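Local atomic coordinates of probable benzoylformate decarboxylase (Rhodococcus jostii, PDB entry 7ORX), a protein that belongs to the thiamine diphosphate-dependent enzymes, three-domain proteins built on parallel sheets, and binds thiamine diphosphate together with a sodium ion. Residues C[5-10]-C[166-171]; C[10-15]-C[37-42]. One frame throughout, in Å; residues are numbered along the deposited sequence.

Contact 1 of 2, residues C[5-10]-C[166-171]; sequences ATVSEV and WAAEAP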
ATOM      1  N   ALA C   5     -24.762  19.703  17.803  1.00105.55           N
ATOM      2  CA  ALA C   5     -24.494  18.314  18.256  1.00 99.44           C
ATOM      3  C   ALA C   5     -23.001  18.050  18.039  1.00 94.77           C
ATOM      4  O   ALA C   5     -22.493  18.625  17.064  1.00 96.28           O
ATOM      5  CB  ALA C   5     -25.351  17.354  17.455  1.00 97.59           C
ATOM      6  N   THR C   6     -22.334  17.198  18.830  1.00 88.57           N
ATOM      7  CA  THR C   6     -20.906  16.823  18.612  1.00 84.12           C
ATOM      8  C   THR C   6     -20.814  15.570  17.727  1.00 80.81           C
ATOM      9  O   THR C   6     -21.846  14.878  17.487  1.00 80.26           O
ATOM     10  CB  THR C   6     -20.115  16.616  19.908  1.00 82.59           C
ATOM     11  OG1 THR C   6     -20.718  15.531  20.605  1.00 81.19           O
ATOM     12  CG2 THR C   6     -20.068  17.839  20.800  1.00 84.70           C
ATOM     13  N   VAL C   7     -19.621  15.320  17.214  1.00 78.04           N
ATOM     14  CA  VAL C   7     -19.355  14.173  16.310  1.00 76.41           C
ATOM     15  C   VAL C   7     -19.674  12.878  17.082  1.00 75.73           C
ATOM     16  O   VAL C   7     -20.246  11.951  16.495  1.00 74.07           O
ATOM     17  CB  VAL C   7     -17.910  14.252  15.795  1.00 74.59           C
ATOM     18  CG1 VAL C   7     -17.433  12.938  15.257  1.00 72.58           C
ATOM     19  CG2 VAL C   7     -17.769  15.339  14.741  1.00 75.12           C
ATOM     20  N   SER C   8     -19.339  12.843  18.366  1.00 76.97           N
ATOM     21  CA  SER C   8     -19.680  11.765  19.331  1.00 77.19           C
ATOM     22  C   SER C   8     -21.221  11.580  19.398  1.00 77.85           C
ATOM     23  O   SER C   8     -21.697  10.445  19.261  1.00 76.73           O
ATOM     24  CB  SER C   8     -19.047  12.085  20.680  1.00 78.13           C
ATOM     25  OG  SER C   8     -19.483  11.185  21.696  1.00 80.72           O
ATOM     26  N   GLU C   9     -22.004  12.649  19.565  1.00 78.92           N
ATOM     27  CA  GLU C   9     -23.469  12.513  19.767  1.00 80.32           C
ATOM     28  C   GLU C   9     -24.096  11.935  18.502  1.00 77.64           C
ATOM     29  O   GLU C   9     -25.008  11.097  18.606  1.00 77.83           O
ATOM     30  CB  GLU C   9     -24.093  13.849  20.139  1.00 84.99           C
ATOM     31  CG  GLU C   9     -23.617  14.369  21.485  1.00 88.25           C
ATOM     32  CD  GLU C   9     -24.113  15.756  21.882  1.00 93.51           C
ATOM     33  OE1 GLU C   9     -24.174  16.679  21.008  1.00 95.15           O
ATOM     34  OE2 GLU C   9     -24.378  15.929  23.076  1.00 97.72           O
ATOM     35  N   VAL C  10     -23.609  12.347  17.341  1.00 75.33           N
ATOM     36  CA  VAL C  10     -24.223  11.919  16.059  1.00 74.58           C
ATOM     37  C   VAL C  10     -23.809  10.481  15.760  1.00 72.31           C
ATOM     38  O   VAL C  10     -24.650   9.703  15.248  1.00 71.41           O
ATOM     39  CB  VAL C  10     -23.846  12.867  14.914  1.00 74.28           C
ATOM     40  CG1 VAL C  10     -24.389  12.345  13.596  1.00 73.97           C
ATOM     41  CG2 VAL C  10     -24.355  14.262  15.170  1.00 76.20           C
ATOM     42  N   TRP C 166     -13.934  13.701  18.346  1.00 79.56           N
ATOM     43  CA  TRP C 166     -15.234  13.318  18.952  1.00 79.69           C
ATOM     44  C   TRP C 166     -15.939  14.558  19.529  1.00 80.68           C
ATOM     45  O   TRP C 166     -17.148  14.614  19.524  1.00 79.03           O
ATOM     46  CB  TRP C 166     -14.999  12.243  20.002  1.00 79.33           C
ATOM     47  CG  TRP C 166     -14.504  10.970  19.404  1.00 77.82           C
ATOM     48  CD1 TRP C 166     -13.301  10.361  19.619  1.00 76.55           C
ATOM     49  CD2 TRP C 166     -15.214  10.148  18.473  1.00 76.75           C
ATOM     50  NE1 TRP C 166     -13.213   9.212  18.881  1.00 75.23           N
ATOM     51  CE2 TRP C 166     -14.374   9.046  18.177  1.00 74.91           C
ATOM     52  CE3 TRP C 166     -16.481  10.221  17.899  1.00 76.41           C
ATOM     53  CZ2 TRP C 166     -14.752   8.047  17.286  1.00 73.17           C
ATOM     54  CZ3 TRP C 166     -16.869   9.214  17.044  1.00 76.50           C
ATOM     55  CH2 TRP C 166     -16.010   8.143  16.740  1.00 75.13           C
ATOM     56  N   ALA C 167     -15.154  15.517  19.998  1.00 82.11           N
ATOM     57  CA  ALA C 167     -15.586  16.739  20.698  1.00 84.00           C
ATOM     58  C   ALA C 167     -15.913  17.823  19.670  1.00 86.99           C
ATOM     59  O   ALA C 167     -16.588  18.805  20.042  1.00 90.69           O
ATOM     60  CB  ALA C 167     -14.497  17.194  21.640  1.00 83.97           C
ATOM     61  N   ALA C 168     -15.493  17.686  18.413  1.00 87.50           N
ATOM     62  CA  ALA C 168     -15.734  18.726  17.381  1.00 89.78           C
ATOM     63  C   ALA C 168     -17.231  18.845  17.076  1.00 89.32           C
ATOM     64  O   ALA C 168     -17.965  17.851  17.268  1.00 84.50           O
ATOM     65  CB  ALA C 168     -14.947  18.413  16.130  1.00 89.51           C
ATOM     66  N   GLU C 169     -17.658  20.023  16.608  1.00 93.34           N
ATOM     67  CA  GLU C 169     -19.068  20.245  16.208  1.00 96.07           C
ATOM     68  C   GLU C 169     -19.352  19.354  14.995  1.00 92.19           C
ATOM     69  O   GLU C 169     -18.509  19.307  14.097  1.00 89.60           O
ATOM     70  CB  GLU C 169     -19.329  21.721  15.920  1.00102.18           C
ATOM     71  CG  GLU C 169     -20.811  22.082  15.754  1.00108.88           C
ATOM     72  CD  GLU C 169     -21.092  23.430  15.051  1.00114.19           C
ATOM     73  OE1 GLU C 169     -20.182  23.914  14.317  1.00114.93           O
ATOM     74  OE2 GLU C 169     -22.222  24.029  15.237  1.00113.66           O
ATOM     75  N   ALA C 170     -20.478  18.638  14.995  1.00 90.27           N
ATOM     76  CA  ALA C 170     -20.915  17.779  13.873  1.00 89.03           C
ATOM     77  C   ALA C 170     -21.492  18.646  12.768  1.00 91.17           C
ATOM     78  O   ALA C 170     -22.145  19.633  13.072  1.00 90.73           O
ATOM     79  CB  ALA C 170     -21.948  16.782  14.331  1.00 88.60           C
ATOM     80  N   PRO C 171     -21.390  18.219  11.485  1.00 92.58           N
ATOM     81  CA  PRO C 171     -21.946  18.954  10.363  1.00 95.76           C
ATOM     82  C   PRO C 171     -23.464  19.057  10.386  1.00 98.37           C
ATOM     83  O   PRO C 171     -24.159  18.123  10.768  1.00 95.45           O
ATOM     84  CB  PRO C 171     -21.588  18.120   9.117  1.00 93.34           C
ATOM     85  CG  PRO C 171     -20.483  17.257   9.562  1.00 90.36           C
ATOM     86  CD  PRO C 171     -20.827  16.952  11.009  1.00 91.57           C
TER
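The indole of Trp-166 receives Ser-8 at its edge, where the backbone N lies in the ring plane, 3.9 Å from Trp-166 CE3. Val-7 CG1 meets Trp-166 CE3, also at 3.9 Å, the two side chains crossing at about a right angle; the ring of Phe-34 also meets the indole, planes at about 40°. With CG1 anti to the backbone N (chi1 161°), Val-7 keeps CG2 beside that N, near Ala-168 O and the methyls of Ala-168 and Ala-170. Val-10 CG2 rests on Ala-170 CB at 3.6 Å. Thr-6 is the N-cap of helix 7-17 in a capping box with Glu-9: Thr-6 N donates to Glu-9 OE1 (2.9 Å), on the anti side and tilted out of the carboxylate plane, while Glu-9 N gives Thr-6 OG1 a weak bond. The loop after strand 157-162 supplies acceptors for the first N-H groups of this helix. Val-7 N lies nearly in line with the C=O of Ala-168 (N to O 3.0 Å), though its N-H is bent, 148° at the hydrogen, and Ser-8 N takes an in-plane lone pair of Trp-166 O, also at 3.0 Å. Ala-170 N returns a bond to Ala-5 O (2.9 Å); this bond and that of Val-7 flank Thr-6 and Glu-169, a single antiparallel bridge of the non-hydrogen-bonded kind. Val-138 of helix 138-149 packs on both Val-7 and Trp-166.

Contact 2 of 2, residues C[10-15]-C[37-42]; sequences VTYELL and GMPDDF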
ATOM      1  N   VAL C  10     -23.609  12.347  17.341  1.00 75.33           N
ATOM      2  CA  VAL C  10     -24.223  11.919  16.059  1.00 74.58           C
ATOM      3  C   VAL C  10     -23.809  10.481  15.760  1.00 72.31           C
ATOM      4  O   VAL C  10     -24.650   9.703  15.248  1.00 71.41           O
ATOM      5  CB  VAL C  10     -23.846  12.867  14.914  1.00 74.28           C
ATOM      6  CG1 VAL C  10     -24.389  12.345  13.596  1.00 73.97           C
ATOM      7  CG2 VAL C  10     -24.355  14.262  15.170  1.00 76.20           C
ATOM      8  N   THR C  11     -22.538  10.163  16.009  1.00 71.91           N
ATOM      9  CA  THR C  11     -21.959   8.810  15.794  1.00 70.43           C
ATOM     10  C   THR C  11     -22.767   7.789  16.607  1.00 70.72           C
ATOM     11  O   THR C  11     -23.236   6.829  15.999  1.00 68.85           O
ATOM     12  CB  THR C  11     -20.466   8.777  16.131  1.00 70.13           C
ATOM     13  OG1 THR C  11     -19.775   9.691  15.281  1.00 70.09           O
ATOM     14  CG2 THR C  11     -19.864   7.395  15.961  1.00 68.87           C
ATOM     15  N   TYR C  12     -22.990   8.050  17.902  1.00 73.66           N
ATOM     16  CA  TYR C  12     -23.774   7.181  18.826  1.00 76.96           C
ATOM     17  C   TYR C  12     -25.232   7.100  18.369  1.00 79.71           C
ATOM     18  O   TYR C  12     -25.781   5.989  18.375  1.00 80.54           O
ATOM     19  CB  TYR C  12     -23.630   7.624  20.278  1.00 78.68           C
ATOM     20  CG  TYR C  12     -22.401   7.068  20.958  1.00 78.99           C
ATOM     21  CD1 TYR C  12     -22.244   5.704  21.114  1.00 80.76           C
ATOM     22  CD2 TYR C  12     -21.390   7.893  21.436  1.00 80.01           C
ATOM     23  CE1 TYR C  12     -21.117   5.173  21.725  1.00 82.52           C
ATOM     24  CE2 TYR C  12     -20.264   7.394  22.057  1.00 81.44           C
ATOM     25  CZ  TYR C  12     -20.125   6.017  22.209  1.00 83.83           C
ATOM     26  OH  TYR C  12     -19.038   5.458  22.836  1.00 84.52           O
ATOM     27  N   GLU C  13     -25.828   8.188  17.894  1.00 82.92           N
ATOM     28  CA  GLU C  13     -27.239   8.128  17.431  1.00 86.39           C
ATOM     29  C   GLU C  13     -27.310   7.199  16.212  1.00 81.36           C
ATOM     30  O   GLU C  13     -28.355   6.516  15.997  1.00 81.88           O
ATOM     31  CB  GLU C  13     -27.785   9.548  17.207  1.00 93.88           C
ATOM     32  CG  GLU C  13     -29.227   9.572  16.689  1.00102.46           C
ATOM     33  CD  GLU C  13     -30.393  10.041  17.566  1.00111.39           C
ATOM     34  OE1 GLU C  13     -31.212  10.882  17.063  1.00108.71           O
ATOM     35  OE2 GLU C  13     -30.542   9.497  18.707  1.00118.49           O
ATOM     36  N   LEU C  14     -26.219   7.160  15.455  1.00 76.27           N
ATOM     37  CA  LEU C  14     -26.137   6.412  14.194  1.00 74.69           C
ATOM     38  C   LEU C  14     -25.913   4.939  14.504  1.00 74.29           C
ATOM     39  O   LEU C  14     -26.639   4.109  13.930  1.00 74.48           O
ATOM     40  CB  LEU C  14     -25.004   7.021  13.375  1.00 73.85           C
ATOM     41  CG  LEU C  14     -24.608   6.226  12.142  1.00 74.25           C
ATOM     42  CD1 LEU C  14     -25.632   6.368  11.032  1.00 76.56           C
ATOM     43  CD2 LEU C  14     -23.231   6.636  11.651  1.00 74.39           C
ATOM     44  N   LEU C  15     -24.945   4.610  15.376  1.00 73.54           N
ATOM     45  CA  LEU C  15     -24.670   3.207  15.750  1.00 71.89           C
ATOM     46  C   LEU C  15     -25.962   2.596  16.298  1.00 74.35           C
ATOM     47  O   LEU C  15     -26.223   1.452  15.978  1.00 73.53           O
ATOM     48  CB  LEU C  15     -23.550   3.159  16.787  1.00 70.49           C
ATOM     49  CG  LEU C  15     -22.231   3.770  16.336  1.00 68.95           C
ATOM     50  CD1 LEU C  15     -21.287   3.946  17.493  1.00 68.38           C
ATOM     51  CD2 LEU C  15     -21.573   2.949  15.261  1.00 67.92           C
ATOM     52  N   GLY C  37     -18.709   9.203  25.966  1.00 93.11           N
ATOM     53  CA  GLY C  37     -20.010   9.655  25.451  1.00 95.38           C
ATOM     54  C   GLY C  37     -20.941   8.495  25.177  1.00 94.88           C
ATOM     55  O   GLY C  37     -22.039   8.719  24.652  1.00 96.86           O
ATOM     56  N   MET C  38     -20.526   7.279  25.513  1.00 95.45           N
ATOM     57  CA  MET C  38     -21.321   6.047  25.281  1.00 95.03           C
ATOM     58  C   MET C  38     -22.618   6.140  26.091  1.00 93.08           C
ATOM     59  O   MET C  38     -22.594   6.481  27.262  1.00 94.89           O
ATOM     60  CB  MET C  38     -20.503   4.852  25.740  1.00 99.84           C
ATOM     61  CG  MET C  38     -21.169   3.529  25.590  1.00105.01           C
ATOM     62  SD  MET C  38     -19.862   2.233  25.654  1.00108.43           S
ATOM     63  CE  MET C  38     -20.879   0.779  25.440  1.00110.31           C
ATOM     64  N   PRO C  39     -23.800   5.926  25.484  1.00 90.10           N
ATOM     65  CA  PRO C  39     -25.061   5.878  26.234  1.00 92.82           C
ATOM     66  C   PRO C  39     -25.266   4.664  27.157  1.00 94.81           C
ATOM     67  O   PRO C  39     -24.461   3.772  27.120  1.00 96.90           O
ATOM     68  CB  PRO C  39     -26.132   5.810  25.130  1.00 91.16           C
ATOM     69  CG  PRO C  39     -25.420   6.315  23.906  1.00 88.94           C
ATOM     70  CD  PRO C  39     -23.998   5.818  24.028  1.00 87.28           C
ATOM     71  N   ASP C  40     -26.385   4.633  27.878  1.00 99.04           N
ATOM     72  CA  ASP C  40     -26.750   3.571  28.845  1.00101.88           C
ATOM     73  C   ASP C  40     -27.326   2.344  28.144  1.00101.14           C
ATOM     74  O   ASP C  40     -27.130   1.269  28.695  1.00102.93           O
ATOM     75  CB  ASP C  40     -27.695   4.118  29.917  1.00108.31           C
ATOM     76  CG  ASP C  40     -26.961   5.017  30.902  1.00113.65           C
ATOM     77  OD1 ASP C  40     -25.701   5.001  30.855  1.00112.48           O
ATOM     78  OD2 ASP C  40     -27.648   5.722  31.714  1.00119.74           O
ATOM     79  N   ASP C  41     -27.988   2.474  26.991  1.00100.38           N
ATOM     80  CA  ASP C  41     -28.587   1.305  26.278  1.00 99.61           C
ATOM     81  C   ASP C  41     -27.487   0.489  25.553  1.00 94.50           C
ATOM     82  O   ASP C  41     -27.800  -0.573  24.977  1.00 94.92           O
ATOM     83  CB  ASP C  41     -29.761   1.725  25.375  1.00101.28           C
ATOM     84  CG  ASP C  41     -29.448   2.788  24.328  1.00103.82           C
ATOM     85  OD1 ASP C  41     -28.890   3.863  24.711  1.00104.05           O
ATOM     86  OD2 ASP C  41     -29.763   2.546  23.121  1.00104.17           O
ATOM     87  N   PHE C  42     -26.233   0.954  25.551  1.00 90.81           N
ATOM     88  CA  PHE C  42     -25.077   0.280  24.893  1.00 86.45           C
ATOM     89  C   PHE C  42     -24.322  -0.558  25.936  1.00 84.44           C
ATOM     90  O   PHE C  42     -24.202  -0.088  27.099  1.00 82.65           O
ATOM     91  CB  PHE C  42     -24.073   1.284  24.326  1.00 84.79           C
ATOM     92  CG  PHE C  42     -24.416   1.911  23.002  1.00 84.62           C
ATOM     93  CD1 PHE C  42     -25.613   2.564  22.802  1.00 85.66           C
ATOM     94  CD2 PHE C  42     -23.512   1.881  21.959  1.00 84.34           C
ATOM     95  CE1 PHE C  42     -25.918   3.146  21.590  1.00 85.22           C
ATOM     96  CE2 PHE C  42     -23.827   2.445  20.737  1.00 83.96           C
ATOM     97  CZ  PHE C  42     -25.028   3.079  20.558  1.00 84.25           C
TER
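Helix residues 10-15 run beside the irregular segment 37-42 with the backbones well separated, Tyr-12 CA and Met-38 CA being nearest at 7.0 Å; the gap is bridged mainly by the Tyr-12 side chain, which reaches backbone as well as side chains of 37-42, without any hydrogen bond between the segments. Its CG stands beside the backbone N (chi1 -84°), and one face of the ring takes two carbons, Met-38 CA toward the hydroxyl end and Pro-39 CD near CD1, each 3.7 Å from the Tyr-12 centroid. Both are CH-pi contacts, displaced from the centre toward the rim. The Gly-37 carbonyl group approaches Tyr-12 CD2 and CE2 obliquely (Gly-37 C to Tyr-12 CE2 3.4 Å). At the edge, Phe-42 CE2 lies near the tyrosine plane, 3.6 Å from Tyr-12 CD1; the tyrosine turns this edge to the face of Phe-42 in a T-shaped pair, centroids 5.3 Å apart and planes at 83°. Segment 37-42 is the connection from helix 32-35 to strand 43-46, an outermost strand of the parallel sheet in the N-terminal thiamine diphosphate-binding domain; the tyrosine joins helix 7-17 to it. The Tyr-12 hydroxyl is hydrogen-bonded to Phe-34 O, and the Phe-34 ring stacks on Tyr-12. Pro-39 CD also sits over a face of Phe-42, whose edge is met by Leu-15 CB (4.0 Å from Phe-42 CE2). Met-38 touches the tyrosine OH with CB; CG is anti to the backbone N (chi1 179°), the chain beyond is extended, and the side chain packs on Pro-477 of a second subunit.

In the fold
Both contacts hold helix 7-17 and share Val-10, with centres about 12 Å apart; along the chain, contact 2 is nested within the loop that contact 1 closes. Contact 1 lies at the surface, at the start of the helix, and joins three backbone hydrogen bonds to apolar packing around Val-7 and Trp-166, tying the N-terminal turn to a loop much later in sequence. Contact 2 lies further along the helix, is partly buried, and works by aromatic and CH-pi packing against a loop close in sequence. They touch directly where Trp-166 CZ3 packs against Thr-11 OG1 at 3.4 Å, and Phe-34 is common to both surroundings.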